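Side-chain contacts in CYTH domain-containing protein (Pyrococcus horikoshii, PDB 2DC4), which is of unknown function but, as a dimeric CYTH-family protein, probably binds or processes triphosphate-bearing substrates inside an antiparallel barrel: residues R8-F11 with E12-K15; I62-R66 with N67-Y71; P156-Y159 with I160-I163. All coordinates share one frame; numbering follows the deposited sequence.

Contact 1. Residues R8-F11 with E12-K15; sequences RVNF and EDIK
Phe11 and Lys15, one helical turn apart, run side by side and point the same way. The lysine's aliphatic chain is stretched out as far as CE, and its CD lies 3.8 Å from both CE2 and CZ of the Phe11 ring. Phe11 owes this course to a CG anti to the backbone N (chi1 -176°), which leans the ring along the helix; the ammonium of Lys15 goes on to a salt bridge with Glu19. Glu12 crosses Phe11 at about a right angle, its CD 4.0 Å from Phe11 CD2 and in the plane of the ring, with carboxylate and ring planes 84° apart. Bent at chi2, Glu12 folds back toward Asn10, where a water takes a hydrogen bond from Asn10 ND2 and gives one to Glu12 OE2 at 2.9 Å. Asn10 is the N-cap: its OD1 accepts from Asp13 N at 3.1 Å in a nearly straight bond, the donor tilted 17° from the amide carbonyl plane. Asn10 O receives Ile14 N, also at 3.1 Å, and Phe11 O receives Lys15 N, so the first turn is held by both side-chain and backbone acceptors. Apart from this polar cap, Val9 and Ile14 cross nearly perpendicularly, CG2 to CG2 at 3.8 Å. Replacing Phe11 with an alanine would probably leave the methylenes of Lys15 without the ring beside them and Glu12 CD without the ring edge it meets. Here strand 2-8 hands over to helix 11-21, which is laid against the sheet: Val9, Phe11 and Ile14 all touch Leu114 of strand 110-117, Val9 and Ile14 reach Leu124 of strand 121-128, and the Phe11 ring meets Trp103 of strand 94-107 edge-to-face and Arg116 in a cation-pi contact.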
loop_
_atom_site.group_PDB
_atom_site.type_symbol
_atom_site.label_atom_id
_atom_site.label_comp_id
_atom_site.label_asym_id
_atom_site.label_seq_id
_atom_site.Cartn_x
_atom_site.Cartn_y
_atom_site.Cartn_z
ATOM N N ARG A 8 31.639 -0.242 2.619
ATOM C CA ARG A 8 31.863 1.194 2.739
ATOM C C ARG A 8 32.901 1.428 1.648
ATOM O O ARG A 8 33.932 0.751 1.610
ATOM C CB ARG A 8 32.428 1.529 4.123
ATOM C CG ARG A 8 31.950 2.847 4.697
ATOM C CD ARG A 8 32.045 2.830 6.221
ATOM N NE ARG A 8 31.103 3.767 6.821
ATOM C CZ ARG A 8 30.437 3.532 7.944
ATOM N NH1 ARG A 8 30.611 2.394 8.591
ATOM N NH2 ARG A 8 29.581 4.424 8.412
ATOM N N VAL A 9 32.640 2.369 0.749
ATOM C CA VAL A 9 33.552 2.585 -0.364
ATOM C C VAL A 9 33.801 4.033 -0.744
ATOM O O VAL A 9 33.145 4.945 -0.243
ATOM C CB VAL A 9 33.008 1.925 -1.640
ATOM C CG1 VAL A 9 32.748 0.452 -1.413
ATOM C CG2 VAL A 9 31.728 2.643 -2.068
ATOM N N ASN A 10 34.766 4.223 -1.638
ATOM C CA ASN A 10 35.038 5.546 -2.175
ATOM C C ASN A 10 34.250 5.526 -3.482
ATOM O O ASN A 10 34.553 4.750 -4.395
ATOM C CB ASN A 10 36.521 5.763 -2.468
ATOM C CG ASN A 10 36.779 7.100 -3.148
ATOM O OD1 ASN A 10 36.488 7.270 -4.332
ATOM N ND2 ASN A 10 37.310 8.061 -2.395
ATOM N N PHE A 11 33.222 6.363 -3.550
ATOM C CA PHE A 11 32.345 6.430 -4.712
ATOM C C PHE A 11 33.015 6.437 -6.079
ATOM O O PHE A 11 32.751 5.572 -6.914
ATOM C CB PHE A 11 31.442 7.658 -4.621
ATOM C CG PHE A 11 30.444 7.742 -5.735
ATOM C CD1 PHE A 11 29.287 6.975 -5.702
ATOM C CD2 PHE A 11 30.693 8.538 -6.847
ATOM C CE1 PHE A 11 28.390 6.996 -6.765
ATOM C CE2 PHE A 11 29.807 8.567 -7.913
ATOM C CZ PHE A 11 28.651 7.792 -7.872
ATOM N N GLU A 12 33.864 7.427 -6.320
ATOM C CA GLU A 12 34.527 7.550 -7.608
ATOM C C GLU A 12 35.375 6.343 -7.997
ATOM O O GLU A 12 35.311 5.877 -9.132
ATOM C CB GLU A 12 35.384 8.822 -7.638
ATOM C CG GLU A 12 34.584 10.125 -7.587
ATOM C CD GLU A 12 34.093 10.485 -6.192
ATOM O OE1 GLU A 12 33.342 11.481 -6.069
ATOM O OE2 GLU A 12 34.459 9.785 -5.218
ATOM N N ASP A 13 36.160 5.834 -7.055
ATOM C CA ASP A 13 37.023 4.692 -7.331
ATOM C C ASP A 13 36.244 3.425 -7.676
ATOM O O ASP A 13 36.532 2.762 -8.672
ATOM C CB ASP A 13 37.936 4.415 -6.130
ATOM C CG ASP A 13 38.787 5.616 -5.749
ATOM O OD1 ASP A 13 39.395 6.230 -6.652
ATOM O OD2 ASP A 13 38.856 5.944 -4.545
ATOM N N ILE A 14 35.249 3.094 -6.860
ATOM C CA ILE A 14 34.475 1.882 -7.097
ATOM C C ILE A 14 33.586 1.967 -8.339
ATOM O O ILE A 14 33.359 0.961 -9.012
ATOM C CB ILE A 14 33.631 1.517 -5.857
ATOM C CG1 ILE A 14 33.311 0.021 -5.876
ATOM C CG2 ILE A 14 32.355 2.346 -5.813
ATOM C CD1 ILE A 14 34.531 -0.864 -5.664
ATOM N N LYS A 15 33.090 3.163 -8.647
ATOM C CA LYS A 15 32.254 3.346 -9.830
ATOM C C LYS A 15 33.119 2.993 -11.037
ATOM O O LYS A 15 32.688 2.277 -11.942
ATOM C CB LYS A 15 31.771 4.799 -9.926
ATOM C CG LYS A 15 30.906 5.103 -11.146
ATOM C CD LYS A 15 30.341 6.517 -11.074
ATOM C CE LYS A 15 29.451 6.842 -12.267
ATOM N NZ LYS A 15 30.196 6.873 -13.559
HETATM O O HOH W 1 37.067 10.503 -4.306
#

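Contact 2. Residues I62-R66 with N67-Y71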
loop_
_atom_site.group_PDB
_atom_site.type_symbol
_atom_site.label_atom_id
_atom_site.label_comp_id
_atom_site.label_asym_id
_atom_site.label_seq_id
_atom_site.Cartn_x
_atom_site.Cartn_y
_atom_site.Cartn_z
ATOM N N ILE A 62 14.950 -9.529 8.776
ATOM C CA ILE A 62 16.345 -9.958 8.784
ATOM C C ILE A 62 16.357 -11.436 9.144
ATOM O O ILE A 62 15.722 -11.839 10.117
ATOM C CB ILE A 62 17.169 -9.214 9.855
ATOM C CG1 ILE A 62 16.861 -7.715 9.824
ATOM C CG2 ILE A 62 18.653 -9.477 9.638
ATOM C CD1 ILE A 62 17.105 -7.057 8.500
ATOM N N LEU A 63 17.094 -12.236 8.381
ATOM C CA LEU A 63 17.143 -13.673 8.632
ATOM C C LEU A 63 18.465 -14.162 9.218
ATOM O O LEU A 63 18.558 -15.307 9.661
ATOM C CB LEU A 63 16.845 -14.432 7.337
ATOM C CG LEU A 63 15.561 -14.029 6.600
ATOM C CD1 LEU A 63 15.433 -14.836 5.316
ATOM C CD2 LEU A 63 14.353 -14.248 7.499
ATOM N N ASP A 64 19.481 -13.304 9.219
ATOM C CA ASP A 64 20.796 -13.669 9.757
ATOM C C ASP A 64 21.309 -12.571 10.685
ATOM O O ASP A 64 20.671 -11.531 10.832
ATOM C CB ASP A 64 21.794 -13.885 8.616
ATOM C CG ASP A 64 22.185 -12.588 7.933
ATOM O OD1 ASP A 64 21.277 -11.804 7.590
ATOM O OD2 ASP A 64 23.394 -12.350 7.738
ATOM N N LYS A 65 22.462 -12.794 11.311
ATOM C CA LYS A 65 23.009 -11.795 12.223
ATOM C C LYS A 65 24.035 -10.860 11.582
ATOM O O LYS A 65 24.597 -9.994 12.253
ATOM C CB LYS A 65 23.615 -12.477 13.455
ATOM C CG LYS A 65 22.598 -13.218 14.323
ATOM C CD LYS A 65 21.492 -12.289 14.814
ATOM C CE LYS A 65 20.520 -13.016 15.737
ATOM N NZ LYS A 65 19.842 -14.162 15.067
ATOM N N ARG A 66 24.274 -11.031 10.286
ATOM C CA ARG A 66 25.221 -10.181 9.571
ATOM C C ARG A 66 24.460 -9.208 8.678
ATOM O O ARG A 66 25.065 -8.439 7.931
ATOM C CB ARG A 66 26.156 -11.026 8.705
ATOM C CG ARG A 66 26.948 -12.079 9.464
ATOM C CD ARG A 66 27.834 -12.878 8.517
ATOM N NE ARG A 66 28.955 -12.094 8.006
ATOM C CZ ARG A 66 29.952 -11.636 8.760
ATOM N NH1 ARG A 66 29.969 -11.884 10.064
ATOM N NH2 ARG A 66 30.935 -10.934 8.211
ATOM N N ASN A 67 23.133 -9.245 8.759
ATOM C CA ASN A 67 22.294 -8.375 7.939
ATOM C C ASN A 67 22.577 -8.628 6.458
ATOM O O ASN A 67 22.612 -7.694 5.659
ATOM C CB ASN A 67 22.565 -6.904 8.278
ATOM C CG ASN A 67 21.998 -6.496 9.625
ATOM O OD1 ASN A 67 21.162 -7.200 10.199
ATOM N ND2 ASN A 67 22.460 -5.366 10.145
ATOM N N GLU A 68 22.762 -9.893 6.096
ATOM C CA GLU A 68 23.054 -10.262 4.716
ATOM C C GLU A 68 21.961 -11.082 4.040
ATOM O O GLU A 68 21.987 -11.273 2.826
ATOM C CB GLU A 68 24.380 -11.033 4.658
ATOM C CG GLU A 68 25.608 -10.154 4.849
ATOM C CD GLU A 68 26.896 -10.952 4.989
ATOM O OE1 GLU A 68 26.933 -12.122 4.559
ATOM O OE2 GLU A 68 27.878 -10.394 5.521
ATOM N N GLU A 69 21.003 -11.564 4.823
ATOM C CA GLU A 69 19.911 -12.366 4.279
ATOM C C GLU A 69 18.597 -11.759 4.743
ATOM O O GLU A 69 18.426 -11.491 5.930
ATOM C CB GLU A 69 20.021 -13.813 4.771
ATOM C CG GLU A 69 21.410 -14.412 4.612
ATOM C CD GLU A 69 21.477 -15.858 5.073
ATOM O OE1 GLU A 69 20.769 -16.205 6.041
ATOM O OE2 GLU A 69 22.246 -16.639 4.474
ATOM N N PHE A 70 17.678 -11.533 3.810
ATOM C CA PHE A 70 16.392 -10.933 4.158
ATOM C C PHE A 70 15.216 -11.531 3.407
ATOM O O PHE A 70 15.363 -12.069 2.314
ATOM C CB PHE A 70 16.350 -9.428 3.823
ATOM C CG PHE A 70 17.547 -8.642 4.262
ATOM C CD1 PHE A 70 18.779 -8.808 3.638
ATOM C CD2 PHE A 70 17.428 -7.682 5.262
ATOM C CE1 PHE A 70 19.870 -8.029 4.002
ATOM C CE2 PHE A 70 18.515 -6.898 5.633
ATOM C CZ PHE A 70 19.739 -7.071 5.001
ATOM N N TYR A 71 14.039 -11.427 4.011
ATOM C CA TYR A 71 12.816 -11.837 3.345
ATOM C C TYR A 71 12.281 -10.461 2.981
ATOM O O TYR A 71 12.200 -9.588 3.843
ATOM C CB TYR A 71 11.816 -12.503 4.284
ATOM C CG TYR A 71 10.458 -12.630 3.626
ATOM C CD1 TYR A 71 10.274 -13.468 2.529
ATOM C CD2 TYR A 71 9.383 -11.847 4.044
ATOM C CE1 TYR A 71 9.055 -13.525 1.859
ATOM C CE2 TYR A 71 8.156 -11.894 3.376
ATOM C CZ TYR A 71 8.003 -12.732 2.286
ATOM O OH TYR A 71 6.806 -12.775 1.612
HETATM O O HOH W 2 20.457 -17.651 8.986
HETATM O O HOH W 3 27.409 -7.955 6.700
#
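Asp64 and the backbone of Glu68 and Glu69 form the polar centre of this beta-hairpin loop, the carboxylate accepting backbone amides from across it. Glu68 N faces both carboxylate oxygens of Asp64 on their syn lone pairs, OD1 at 2.8 Å and OD2 at 3.0 Å. Glu69 N also binds Asp64 OD1, at 2.8 Å, but comes from above the carboxylate plane, 58° out of it, so OD1 accepts from two amides. Asp64 CG sits between the backbone N and the carbonyl carbon (chi1 71°), which turns the carboxylate into the bend; a weak bond from Arg66 N to OD2 helps fix it. The backbone adds Leu63 N to Glu69 O at 2.9 Å. Asn67 ND2 hydrogen-bonds Pro156 O.

Among charged groups, Arg66 and Glu68 lie side by side in a salt bridge, NE to OE2 at 3.2 Å. Their flat groups stand 89° apart, and NE meets the oxygen from above the carboxylate plane. A water donates to both Arg66 O and Glu68 OE2, while Glu68 OE1 has its own salt bridge to Lys137. A second water joins Leu63 O to Glu69 OE1.

Apolar contact is lighter. Ile62 and Phe70, a non-hydrogen-bonded antiparallel pair, send their side chains the same way from the same sheet face; Leu63 CD1 packs loosely on Tyr71 CB at 4.4 Å.

The hairpin joins strand 54-62 to strand 69-76, which pairs on its other edge with strand 2-8. Helix 133-146 approaches through Lys137 and Pro133, and Tyr71 OH bonds Glu85 of the second subunit.

Contact 3. Residues P156-Y159 with I160-I163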
loop_
_atom_site.group_PDB
_atom_site.type_symbol
_atom_site.label_atom_id
_atom_site.label_comp_id
_atom_site.label_asym_id
_atom_site.label_seq_id
_atom_site.Cartn_x
_atom_site.Cartn_y
_atom_site.Cartn_z
ATOM N N PRO A 156 28.006 -3.944 8.273
ATOM C CA PRO A 156 26.833 -4.729 8.668
ATOM C C PRO A 156 25.570 -3.912 8.940
ATOM O O PRO A 156 24.457 -4.368 8.679
ATOM C CB PRO A 156 27.304 -5.457 9.932
ATOM C CG PRO A 156 28.810 -5.338 9.900
ATOM C CD PRO A 156 29.027 -3.976 9.328
ATOM N N LYS A 157 25.743 -2.705 9.464
ATOM C CA LYS A 157 24.604 -1.863 9.804
ATOM C C LYS A 157 23.678 -1.512 8.645
ATOM O O LYS A 157 24.112 -1.348 7.506
ATOM C CB LYS A 157 25.085 -0.572 10.466
ATOM C CG LYS A 157 25.724 -0.768 11.835
ATOM C CD LYS A 157 26.097 0.575 12.454
ATOM C CE LYS A 157 26.579 0.414 13.886
ATOM N NZ LYS A 157 26.872 1.733 14.521
ATOM N N LEU A 158 22.392 -1.401 8.959
ATOM C CA LEU A 158 21.383 -1.041 7.969
ATOM C C LEU A 158 21.457 0.467 7.759
ATOM O O LEU A 158 21.930 1.193 8.625
ATOM C CB LEU A 158 19.995 -1.419 8.486
ATOM C CG LEU A 158 19.833 -2.870 8.936
ATOM C CD1 LEU A 158 18.466 -3.057 9.585
ATOM C CD2 LEU A 158 20.000 -3.796 7.739
ATOM N N TYR A 159 20.981 0.940 6.614
ATOM C CA TYR A 159 21.015 2.365 6.330
ATOM C C TYR A 159 20.269 3.193 7.365
ATOM O O TYR A 159 20.693 4.296 7.698
ATOM C CB TYR A 159 20.453 2.638 4.932
ATOM C CG TYR A 159 21.400 2.221 3.833
ATOM C CD1 TYR A 159 20.970 1.422 2.774
ATOM C CD2 TYR A 159 22.741 2.606 3.866
ATOM C CE1 TYR A 159 21.864 1.008 1.775
ATOM C CE2 TYR A 159 23.633 2.203 2.880
ATOM C CZ TYR A 159 23.189 1.402 1.840
ATOM O OH TYR A 159 24.087 0.980 0.882
ATOM N N ILE A 160 19.164 2.665 7.881
ATOM C CA ILE A 160 18.399 3.404 8.876
ATOM C C ILE A 160 19.198 3.535 10.184
ATOM O O ILE A 160 18.970 4.453 10.972
ATOM C CB ILE A 160 17.004 2.736 9.112
ATOM C CG1 ILE A 160 16.148 3.605 10.042
ATOM C CG2 ILE A 160 17.176 1.330 9.672
ATOM C CD1 ILE A 160 15.900 5.019 9.521
ATOM N N GLU A 161 20.159 2.635 10.396
ATOM C CA GLU A 161 21.005 2.687 11.593
ATOM C C GLU A 161 22.257 3.542 11.341
ATOM O O GLU A 161 22.889 4.025 12.280
ATOM C CB GLU A 161 21.453 1.276 12.005
ATOM C CG GLU A 161 20.329 0.266 12.226
ATOM C CD GLU A 161 20.841 -1.120 12.610
ATOM O OE1 GLU A 161 21.710 -1.674 11.892
ATOM O OE2 GLU A 161 20.367 -1.664 13.634
ATOM N N LEU A 162 22.609 3.725 10.072
ATOM C CA LEU A 162 23.796 4.490 9.694
ATOM C C LEU A 162 23.635 6.003 9.614
ATOM O O LEU A 162 24.592 6.738 9.848
ATOM C CB LEU A 162 24.336 3.983 8.353
ATOM C CG LEU A 162 24.945 2.580 8.372
ATOM C CD1 LEU A 162 25.004 2.013 6.964
ATOM C CD2 LEU A 162 26.331 2.641 9.004
ATOM N N ILE A 163 22.438 6.472 9.277
ATOM C CA ILE A 163 22.218 7.906 9.163
ATOM C C ILE A 163 22.375 8.609 10.508
ATOM O O ILE A 163 21.855 8.157 11.530
ATOM C CB ILE A 163 20.827 8.215 8.576
ATOM C CG1 ILE A 163 19.742 7.558 9.428
ATOM C CG2 ILE A 163 20.760 7.721 7.133
ATOM C CD1 ILE A 163 18.329 7.940 9.014
HETATM O O HOH W 4 25.945 3.794 13.127
#
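Leu162 folds back over the chain leading into its own short helix, and the closest packing lies there. Its CD2 rests 3.7 Å from Lys157 CB, while CD1 lies 3.9 Å from Tyr159 CD2, the two side chains crossing at a slant. With CG anti to the carbonyl carbon (chi1 -69°), Leu162 is directed back along the helix toward these partners. Tyr159 is the buried member: its ring runs inward, and its hydroxyl is held by Asp125 and Asn115, with Lys6 in a cation-pi contact. On another side of the turn, Leu158 CB and Ile160 CG2 make a looser apolar contact at 4.1 Å.

The exposed side belongs to Lys157 and Glu161, which cross at about a right angle. Their charged ends do not meet: Lys157 NZ and Glu161 OE1 are 6.7 Å apart. Lys157 extends along its full length to a water that takes a hydrogen bond from NZ and donates one to Glu161 O. Glu161 instead turns its carboxylate to the start of the helix, where OE1 accepts Leu158 N at 3.0 Å in a nearly straight bond, met on the anti side.

Leu158 occupies the N-cap position but has no polar side chain to offer the helix. Glu161, three residues on, returns a side-chain bond to the N-cap amide, as the second half of a capping box does. Glu161 N meets Leu158 O at 2.9 Å, and Ile163 N meets Tyr159 O. The bond from Leu158 N to Glu161 OE1 thus ties down the beginning of helix 159-162; any added stabilisation of the carboxylate by the dipole of so short a helix is probably modest.

Along the chain the three contacts come in series: contact 1 where strand 2-8 gives way to helix 11-21, contact 2 at the turn between strands 54-62 and 69-76, contact 3 near the C-terminus at helix 159-162. Contact 2 belongs to the eight-stranded antiparallel barrel of the CYTH domain; contacts 1 and 3 lie against it. Centres of contacts 1 and 2 are 24 Å apart, those of 1 and 3 18 Å, and those of 2 and 3 13 Å. Contact 3 touches both others: Leu162 packs on Arg8, and Leu158 packs on Asn67 and Phe70. The C-terminal segment thus ties the end of the first strand to a later strand turn.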